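Long-range contacts in single-strand binding protein (PDB 2CWA), which binds single-stranded DNA and probably recruits partner proteins to it during DNA replication, recombination and repair: residues Q130-G135 against F195-L200; Q176-L181 against R217-R222. All coordinates share one frame; numbering follows the deposited sequence.

Contact 1 of 2, residues Q130-G135 against F195-L200; sequences QVFLMG and FVIGRL
Val131 and Leu133 trade backbone hydrogen bonds with Gly198 and Val196, joining two antiparallel strands. Val131 N reaches Gly198 O at 2.8 Å from well above the carbonyl plane, whereas Gly198 N approaches Val131 O in the plane of the Val131 carbonyl. Val196 N to Leu133 O is the shortest of the four, at 2.6 Å. Between these pairs, alpha hydrogens lean on the same oxygens, as from Phe132 CA to Val196 O (3.3 Å). The strands belong to the second of two OB-fold domains, and the other edge of strand 128-145 bonds to strand 5-22 of the first.

Side-chain packing divides between two faces. On one, Phe132, Ile197 and Phe195 lie side by side: Ile197 CD1 sits 3.8 Å from Phe132 CE1, and Phe195 CZ meets the edge of the Phe132 ring at CD1 (4.2 Å). Ile197 CG2 touches the amide oxygen Gln130 OE1 at 3.7 Å. An alanine in place of Ile197 would probably leave a gap beside the Phe132 ring, letting it turn more freely. On the other face, Val131 CG1 rests against the Gly198 carbonyl (3.4 Å to O) and reaches Leu200 CD2; Val218 covers this side.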
ATOM      1  N   GLN A 130      -3.699  -5.355   3.515  1.00 22.33           N
ATOM      2  CA  GLN A 130      -4.971  -5.394   2.814  1.00 20.29           C
ATOM      3  C   GLN A 130      -5.528  -4.000   2.553  1.00 19.52           C
ATOM      4  O   GLN A 130      -5.551  -3.167   3.448  1.00 22.96           O
ATOM      5  CB  GLN A 130      -5.972  -6.196   3.650  1.00 22.78           C
ATOM      6  CG  GLN A 130      -7.297  -6.469   2.964  1.00 26.29           C
ATOM      7  CD  GLN A 130      -8.204  -7.372   3.787  1.00 29.95           C
ATOM      8  OE1 GLN A 130      -9.213  -7.869   3.294  1.00 40.28           O
ATOM      9  NE2 GLN A 130      -7.852  -7.579   5.047  1.00 34.57           N
ATOM     10  N   VAL A 131      -5.980  -3.760   1.330  1.00 20.04           N
ATOM     11  CA  VAL A 131      -6.557  -2.465   0.974  1.00 22.51           C
ATOM     12  C   VAL A 131      -7.887  -2.656   0.255  1.00 23.41           C
ATOM     13  O   VAL A 131      -8.044  -3.577  -0.552  1.00 22.63           O
ATOM     14  CB  VAL A 131      -5.607  -1.648   0.055  1.00 23.15           C
ATOM     15  CG1 VAL A 131      -5.377  -2.387  -1.249  1.00 21.94           C
ATOM     16  CG2 VAL A 131      -6.204  -0.269  -0.223  1.00 23.58           C
ATOM     17  N   PHE A 132      -8.847  -1.790   0.571  1.00 19.43           N
ATOM     18  CA  PHE A 132     -10.165  -1.812  -0.052  1.00 20.60           C
ATOM     19  C   PHE A 132     -10.275  -0.539  -0.878  1.00 20.97           C
ATOM     20  O   PHE A 132     -10.100   0.560  -0.347  1.00 22.09           O
ATOM     21  CB  PHE A 132     -11.267  -1.789   1.012  1.00 20.26           C
ATOM     22  CG  PHE A 132     -11.391  -3.056   1.790  1.00 22.94           C
ATOM     23  CD1 PHE A 132     -12.328  -4.016   1.430  1.00 24.38           C
ATOM     24  CD2 PHE A 132     -10.585  -3.288   2.894  1.00 22.75           C
ATOM     25  CE1 PHE A 132     -12.460  -5.190   2.169  1.00 23.57           C
ATOM     26  CE2 PHE A 132     -10.711  -4.460   3.637  1.00 27.69           C
ATOM     27  CZ  PHE A 132     -11.652  -5.410   3.270  1.00 25.54           C
ATOM     28  N   LEU A 133     -10.578  -0.675  -2.161  1.00 19.52           N
ATOM     29  CA  LEU A 133     -10.707   0.486  -3.027  1.00 21.34           C
ATOM     30  C   LEU A 133     -11.904   0.361  -3.950  1.00 22.47           C
ATOM     31  O   LEU A 133     -12.288  -0.740  -4.343  1.00 22.44           O
ATOM     32  CB  LEU A 133      -9.457   0.655  -3.904  1.00 22.47           C
ATOM     33  CG  LEU A 133      -8.106   0.981  -3.266  1.00 23.97           C
ATOM     34  CD1 LEU A 133      -7.016   0.883  -4.334  1.00 25.63           C
ATOM     35  CD2 LEU A 133      -8.139   2.380  -2.664  1.00 26.40           C
HETATM   36  N   MSE A 134     -12.496   1.499  -4.293  1.00 20.55           N
HETATM   37  CA  MSE A 134     -13.606   1.519  -5.228  1.00 19.99           C
HETATM   38  C   MSE A 134     -13.592   2.858  -5.940  1.00 22.87           C
HETATM   39  O   MSE A 134     -13.423   3.905  -5.313  1.00 22.04           O
HETATM   40  CB  MSE A 134     -14.952   1.303  -4.524  1.00 21.10           C
HETATM   41  CG  MSE A 134     -16.136   1.262  -5.489  1.00 22.83           C
HETATM   42 SE   MSE A 134     -17.698   0.300  -4.739  1.00 32.11          SE
HETATM   43  CE  MSE A 134     -17.541   0.913  -2.946  1.00 22.65           C
ATOM     44  N   GLY A 135     -13.754   2.802  -7.257  1.00 21.99           N
ATOM     45  CA  GLY A 135     -13.746   3.995  -8.077  1.00 22.58           C
ATOM     46  C   GLY A 135     -14.121   3.603  -9.490  1.00 22.41           C
ATOM     47  O   GLY A 135     -14.862   2.635  -9.695  1.00 25.19           O
ATOM     48  N   PHE A 195     -14.399  -2.337  -7.833  1.00 22.06           N
ATOM     49  CA  PHE A 195     -14.229  -2.556  -6.405  1.00 20.62           C
ATOM     50  C   PHE A 195     -13.021  -3.488  -6.300  1.00 24.03           C
ATOM     51  O   PHE A 195     -12.955  -4.516  -6.988  1.00 23.37           O
ATOM     52  CB  PHE A 195     -15.465  -3.244  -5.807  1.00 19.65           C
ATOM     53  CG  PHE A 195     -15.249  -3.785  -4.419  1.00 22.68           C
ATOM     54  CD1 PHE A 195     -15.312  -2.951  -3.310  1.00 22.78           C
ATOM     55  CD2 PHE A 195     -14.955  -5.136  -4.224  1.00 25.49           C
ATOM     56  CE1 PHE A 195     -15.086  -3.446  -2.025  1.00 26.54           C
ATOM     57  CE2 PHE A 195     -14.726  -5.644  -2.945  1.00 23.74           C
ATOM     58  CZ  PHE A 195     -14.791  -4.800  -1.840  1.00 27.36           C
ATOM     59  N   VAL A 196     -12.071  -3.129  -5.446  1.00 22.94           N
ATOM     60  CA  VAL A 196     -10.865  -3.925  -5.285  1.00 22.65           C
ATOM     61  C   VAL A 196     -10.476  -4.216  -3.855  1.00 22.67           C
ATOM     62  O   VAL A 196     -10.580  -3.352  -2.981  1.00 25.14           O
ATOM     63  CB  VAL A 196      -9.631  -3.217  -5.922  1.00 25.30           C
ATOM     64  CG1 VAL A 196      -8.383  -4.088  -5.764  1.00 22.72           C
ATOM     65  CG2 VAL A 196      -9.893  -2.904  -7.374  1.00 23.00           C
ATOM     66  N   ILE A 197     -10.052  -5.452  -3.615  1.00 19.18           N
ATOM     67  CA  ILE A 197      -9.516  -5.836  -2.319  1.00 18.17           C
ATOM     68  C   ILE A 197      -8.139  -6.308  -2.767  1.00 20.88           C
ATOM     69  O   ILE A 197      -8.024  -7.218  -3.595  1.00 18.54           O
ATOM     70  CB  ILE A 197     -10.239  -7.014  -1.657  1.00 19.23           C
ATOM     71  CG1 ILE A 197     -11.699  -6.649  -1.349  1.00 22.91           C
ATOM     72  CG2 ILE A 197      -9.520  -7.378  -0.367  1.00 15.98           C
ATOM     73  CD1 ILE A 197     -12.462  -7.756  -0.624  1.00 25.33           C
ATOM     74  N   GLY A 198      -7.093  -5.676  -2.263  1.00 21.94           N
ATOM     75  CA  GLY A 198      -5.771  -6.081  -2.689  1.00 23.71           C
ATOM     76  C   GLY A 198      -4.705  -5.909  -1.642  1.00 21.00           C
ATOM     77  O   GLY A 198      -4.990  -5.718  -0.463  1.00 23.17           O
ATOM     78  N   ARG A 199      -3.458  -5.993  -2.089  1.00 20.46           N
ATOM     79  CA  ARG A 199      -2.320  -5.835  -1.213  1.00 18.34           C
ATOM     80  C   ARG A 199      -1.481  -4.711  -1.797  1.00 18.74           C
ATOM     81  O   ARG A 199      -1.386  -4.570  -3.016  1.00 20.66           O
ATOM     82  CB  ARG A 199      -1.522  -7.140  -1.144  1.00 24.70           C
ATOM     83  CG  ARG A 199      -1.281  -7.801  -2.498  1.00 31.02           C
ATOM     84  CD  ARG A 199      -0.754  -9.224  -2.325  1.00 35.87           C
ATOM     85  NE  ARG A 199       0.599  -9.231  -1.789  1.00 43.88           N
ATOM     86  CZ  ARG A 199       1.691  -9.025  -2.518  1.00 43.83           C
ATOM     87  NH1 ARG A 199       1.589  -8.806  -3.823  1.00 45.49           N
ATOM     88  NH2 ARG A 199       2.884  -9.021  -1.940  1.00 47.45           N
ATOM     89  N   LEU A 200      -0.902  -3.890  -0.931  1.00 18.56           N
ATOM     90  CA  LEU A 200      -0.074  -2.789  -1.403  1.00 18.46           C
ATOM     91  C   LEU A 200       1.296  -3.320  -1.796  1.00 17.85           C
ATOM     92  O   LEU A 200       1.896  -4.100  -1.062  1.00 18.97           O
ATOM     93  CB  LEU A 200       0.093  -1.745  -0.303  1.00 18.98           C
ATOM     94  CG  LEU A 200      -1.198  -1.019   0.086  1.00 20.73           C
ATOM     95  CD1 LEU A 200      -0.946  -0.126   1.296  1.00 23.37           C
ATOM     96  CD2 LEU A 200      -1.682  -0.205  -1.098  1.00 22.66           C
TER

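Contact 2 of 2, residues Q176-L181 against R217-R222; sequences QAWRDL and RVEALR
Gln176 OE1 is gripped by Arg217 NH1 at 3.1 Å and by a water that donates to it from so close that the exact length is doubtful. The arginine bond is bent, 145° at the hydrogen, and NH1 is tilted from the amide's carbonyl plane; amide and guanidinium planes stand 48° apart. Gln176 is extended, with CG anti to the backbone N, whereas Arg217 bends at its third torsion (chi3 -64°), bringing its guanidinium edge to the amide oxygen. The same water donates to Glu219 OE1 and bonds only weakly to Arg217 NH2. A nitrate ion, probably from the crystallisation liquor, lies about 3 Å from the Gln176 side chain. Stronger partners hold the charged groups: Arg217 pairs with Asp203, and Glu219 with Arg48 and Arg199. Arg48, from the first OB domain, also makes a cation-pi contact with Trp178, whose NE1 comes within 3.7 Å of Glu219 OE1 without bonding to it.

Beneath these groups the strands run parallel. Gln176 N donates to Val218 O and Gln176 O accepts from Ala220 N, both at 2.9 Å and nearly straight. Ala177 CB lies 4.3 Å from Ala220 CB. Beyond, the backbones separate, and a second water bridges Trp178 N and Ala220 O. The chain then enters helix 179-185, where Leu181 CD2 packs 3.6 Å from Ala220 O and 4.0 Å from Ala220 CB. This parallel pairing, with a helix following the strand, is the closure of the five-stranded OB barrel, where the third strand meets the fifth.

Chemically, the contact couples a small apolar cluster of Ala177, Ala220 and Leu181 to a polar network, whose acidic and basic groups would probably offset one another's charge and help hold the Gln176 amide oxygen in place.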
ATOM      1  N   GLN A 176      -2.936  -3.941 -10.480  1.00 22.67           N
ATOM      2  CA  GLN A 176      -2.455  -5.076 -11.267  1.00 23.38           C
ATOM      3  C   GLN A 176      -3.143  -6.363 -10.825  1.00 19.44           C
ATOM      4  O   GLN A 176      -3.330  -6.597  -9.632  1.00 21.74           O
ATOM      5  CB  GLN A 176      -0.936  -5.209 -11.099  1.00 21.04           C
ATOM      6  CG  GLN A 176      -0.323  -6.469 -11.712  1.00 22.67           C
ATOM      7  CD  GLN A 176       1.182  -6.544 -11.477  1.00 29.14           C
ATOM      8  OE1 GLN A 176       1.733  -5.790 -10.673  1.00 29.43           O
ATOM      9  NE2 GLN A 176       1.849  -7.462 -12.170  1.00 25.45           N
ATOM     10  N   ALA A 177      -3.524  -7.192 -11.792  1.00 20.06           N
ATOM     11  CA  ALA A 177      -4.196  -8.454 -11.481  1.00 24.19           C
ATOM     12  C   ALA A 177      -3.543  -9.592 -12.252  1.00 23.35           C
ATOM     13  O   ALA A 177      -3.014  -9.379 -13.346  1.00 22.64           O
ATOM     14  CB  ALA A 177      -5.670  -8.367 -11.836  1.00 17.85           C
ATOM     15  N   TRP A 178      -3.597 -10.792 -11.681  1.00 22.46           N
ATOM     16  CA  TRP A 178      -2.996 -11.972 -12.302  1.00 26.91           C
ATOM     17  C   TRP A 178      -3.976 -13.098 -12.629  1.00 25.61           C
ATOM     18  O   TRP A 178      -5.053 -13.194 -12.046  1.00 23.68           O
ATOM     19  CB  TRP A 178      -1.906 -12.548 -11.394  1.00 27.65           C
ATOM     20  CG  TRP A 178      -0.697 -11.682 -11.240  1.00 34.60           C
ATOM     21  CD1 TRP A 178      -0.529 -10.647 -10.365  1.00 34.80           C
ATOM     22  CD2 TRP A 178       0.524 -11.782 -11.984  1.00 35.05           C
ATOM     23  NE1 TRP A 178       0.725 -10.099 -10.514  1.00 36.60           N
ATOM     24  CE2 TRP A 178       1.391 -10.775 -11.503  1.00 35.24           C
ATOM     25  CE3 TRP A 178       0.970 -12.624 -13.010  1.00 33.95           C
ATOM     26  CZ2 TRP A 178       2.684 -10.586 -12.016  1.00 36.52           C
ATOM     27  CZ3 TRP A 178       2.256 -12.438 -13.521  1.00 36.91           C
ATOM     28  CH2 TRP A 178       3.096 -11.425 -13.020  1.00 34.02           C
ATOM     29  N   ARG A 179      -3.576 -13.941 -13.577  1.00 26.96           N
ATOM     30  CA  ARG A 179      -4.344 -15.108 -13.999  1.00 29.24           C
ATOM     31  C   ARG A 179      -5.825 -14.900 -14.302  1.00 26.67           C
ATOM     32  O   ARG A 179      -6.188 -14.034 -15.096  1.00 24.78           O
ATOM     33  CB  ARG A 179      -4.172 -16.211 -12.955  1.00 32.41           C
ATOM     34  CG  ARG A 179      -2.715 -16.540 -12.711  1.00 36.72           C
ATOM     35  CD  ARG A 179      -2.517 -17.539 -11.597  1.00 45.03           C
ATOM     36  NE  ARG A 179      -1.111 -17.601 -11.218  1.00 51.91           N
ATOM     37  CZ  ARG A 179      -0.437 -16.579 -10.695  1.00 55.66           C
ATOM     38  NH1 ARG A 179      -1.045 -15.419 -10.485  1.00 57.83           N
ATOM     39  NH2 ARG A 179       0.847 -16.712 -10.393  1.00 58.24           N
ATOM     40  N   ASP A 180      -6.680 -15.709 -13.682  1.00 28.44           N
ATOM     41  CA  ASP A 180      -8.119 -15.608 -13.928  1.00 29.75           C
ATOM     42  C   ASP A 180      -8.643 -14.208 -13.646  1.00 25.86           C
ATOM     43  O   ASP A 180      -9.464 -13.677 -14.396  1.00 26.94           O
ATOM     44  CB  ASP A 180      -8.891 -16.617 -13.073  1.00 32.77           C
ATOM     45  CG  ASP A 180      -8.519 -18.054 -13.387  1.00 38.95           C
ATOM     46  OD1 ASP A 180      -8.174 -18.344 -14.554  1.00 38.02           O
ATOM     47  OD2 ASP A 180      -8.587 -18.892 -12.467  1.00 40.86           O
ATOM     48  N   LEU A 181      -8.161 -13.619 -12.557  1.00 26.30           N
ATOM     49  CA  LEU A 181      -8.572 -12.278 -12.159  1.00 24.90           C
ATOM     50  C   LEU A 181      -8.221 -11.300 -13.275  1.00 25.59           C
ATOM     51  O   LEU A 181      -8.976 -10.370 -13.569  1.00 25.80           O
ATOM     52  CB  LEU A 181      -7.859 -11.898 -10.861  1.00 26.76           C
ATOM     53  CG  LEU A 181      -8.476 -10.830  -9.961  1.00 30.08           C
ATOM     54  CD1 LEU A 181      -9.946 -11.159  -9.706  1.00 29.30           C
ATOM     55  CD2 LEU A 181      -7.697 -10.772  -8.641  1.00 26.66           C
ATOM     56  N   ARG A 217       1.690   0.801  -5.656  1.00 22.64           N
ATOM     57  CA  ARG A 217       0.558   0.337  -6.441  1.00 20.53           C
ATOM     58  C   ARG A 217      -0.184  -0.716  -5.631  1.00 17.15           C
ATOM     59  O   ARG A 217       0.163  -0.986  -4.480  1.00 17.68           O
ATOM     60  CB  ARG A 217       1.034  -0.290  -7.760  1.00 23.87           C
ATOM     61  CG  ARG A 217       1.821   0.643  -8.673  1.00 25.17           C
ATOM     62  CD  ARG A 217       2.295  -0.088  -9.936  1.00 20.96           C
ATOM     63  NE  ARG A 217       3.244  -1.155  -9.608  1.00 23.26           N
ATOM     64  CZ  ARG A 217       2.945  -2.449  -9.540  1.00 26.91           C
ATOM     65  NH1 ARG A 217       1.707  -2.870  -9.781  1.00 22.08           N
ATOM     66  NH2 ARG A 217       3.892  -3.327  -9.228  1.00 24.83           N
ATOM     67  N   VAL A 218      -1.194  -1.314  -6.247  1.00 20.21           N
ATOM     68  CA  VAL A 218      -1.992  -2.343  -5.591  1.00 20.97           C
ATOM     69  C   VAL A 218      -2.105  -3.594  -6.450  1.00 19.11           C
ATOM     70  O   VAL A 218      -2.314  -3.510  -7.657  1.00 24.39           O
ATOM     71  CB  VAL A 218      -3.436  -1.850  -5.303  1.00 23.43           C
ATOM     72  CG1 VAL A 218      -4.253  -2.984  -4.652  1.00 22.39           C
ATOM     73  CG2 VAL A 218      -3.404  -0.623  -4.400  1.00 19.96           C
ATOM     74  N   GLU A 219      -1.947  -4.749  -5.815  1.00 21.18           N
ATOM     75  CA  GLU A 219      -2.085  -6.027  -6.502  1.00 23.81           C
ATOM     76  C   GLU A 219      -3.421  -6.568  -5.997  1.00 18.03           C
ATOM     77  O   GLU A 219      -3.593  -6.788  -4.805  1.00 20.49           O
ATOM     78  CB  GLU A 219      -0.952  -6.984  -6.125  1.00 23.89           C
ATOM     79  CG  GLU A 219      -1.148  -8.400  -6.646  1.00 35.37           C
ATOM     80  CD  GLU A 219       0.058  -9.281  -6.389  1.00 37.04           C
ATOM     81  OE1 GLU A 219       1.114  -9.032  -7.009  1.00 44.87           O
ATOM     82  OE2 GLU A 219      -0.048 -10.212  -5.563  1.00 43.50           O
ATOM     83  N   ALA A 220      -4.354  -6.752  -6.918  1.00 21.77           N
ATOM     84  CA  ALA A 220      -5.692  -7.226  -6.604  1.00 24.86           C
ATOM     85  C   ALA A 220      -5.761  -8.678  -6.142  1.00 25.81           C
ATOM     86  O   ALA A 220      -5.016  -9.538  -6.616  1.00 25.97           O
ATOM     87  CB  ALA A 220      -6.595  -7.024  -7.819  1.00 22.64           C
ATOM     88  N   LEU A 221      -6.661  -8.926  -5.197  1.00 25.49           N
ATOM     89  CA  LEU A 221      -6.905 -10.257  -4.657  1.00 25.44           C
ATOM     90  C   LEU A 221      -8.345 -10.608  -5.029  1.00 26.78           C
ATOM     91  O   LEU A 221      -8.683 -11.774  -5.240  1.00 23.48           O
ATOM     92  CB  LEU A 221      -6.744 -10.256  -3.138  1.00 28.68           C
ATOM     93  CG  LEU A 221      -5.322 -10.061  -2.606  1.00 34.97           C
ATOM     94  CD1 LEU A 221      -5.357  -9.846  -1.097  1.00 33.13           C
ATOM     95  CD2 LEU A 221      -4.474 -11.276  -2.966  1.00 34.70           C
ATOM     96  N   ARG A 222      -9.189  -9.583  -5.104  1.00 23.83           N
ATOM     97  CA  ARG A 222     -10.596  -9.750  -5.478  1.00 22.41           C
ATOM     98  C   ARG A 222     -11.021  -8.519  -6.255  1.00 21.97           C
ATOM     99  O   ARG A 222     -10.610  -7.406  -5.925  1.00 22.48           O
ATOM    100  CB  ARG A 222     -11.504  -9.883  -4.242  1.00 21.78           C
ATOM    101  CG  ARG A 222     -12.982 -10.170  -4.603  1.00 21.78           C
ATOM    102  CD  ARG A 222     -13.912 -10.148  -3.382  1.00 22.79           C
ATOM    103  NE  ARG A 222     -15.251 -10.632  -3.725  1.00 21.36           N
ATOM    104  CZ  ARG A 222     -15.747 -11.805  -3.329  1.00 23.59           C
ATOM    105  NH1 ARG A 222     -15.024 -12.613  -2.568  1.00 21.63           N
ATOM    106  NH2 ARG A 222     -16.959 -12.186  -3.715  1.00 24.17           N
TER
HETATM  107  O   HOH W   1       2.565  -6.418  -8.398  1.00 45.67           O
HETATM  108  O   HOH W   2      -4.228 -10.991  -9.008  1.00 24.82           O

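Overall arrangement
Both contacts lie in the second OB domain, their centres about 10 Å apart on the same side of the chain's centre. Their segments alternate along the sequence: 130-135, 176-181, 195-200, then 217-222. Strand 193-206 of contact 1 is bonded antiparallel to strand 212-220 of contact 2. The two contacts meet through a probable hydrogen bond between Leu221 N and Ile197 O, at a point where Leu221 and Arg222 both face Ile197, a classic beta bulge. Contact 1 adjoins the first domain through strand 5-22, while contact 2 closes the barrel, so together they connect the interdomain junction to the barrel's closing seam.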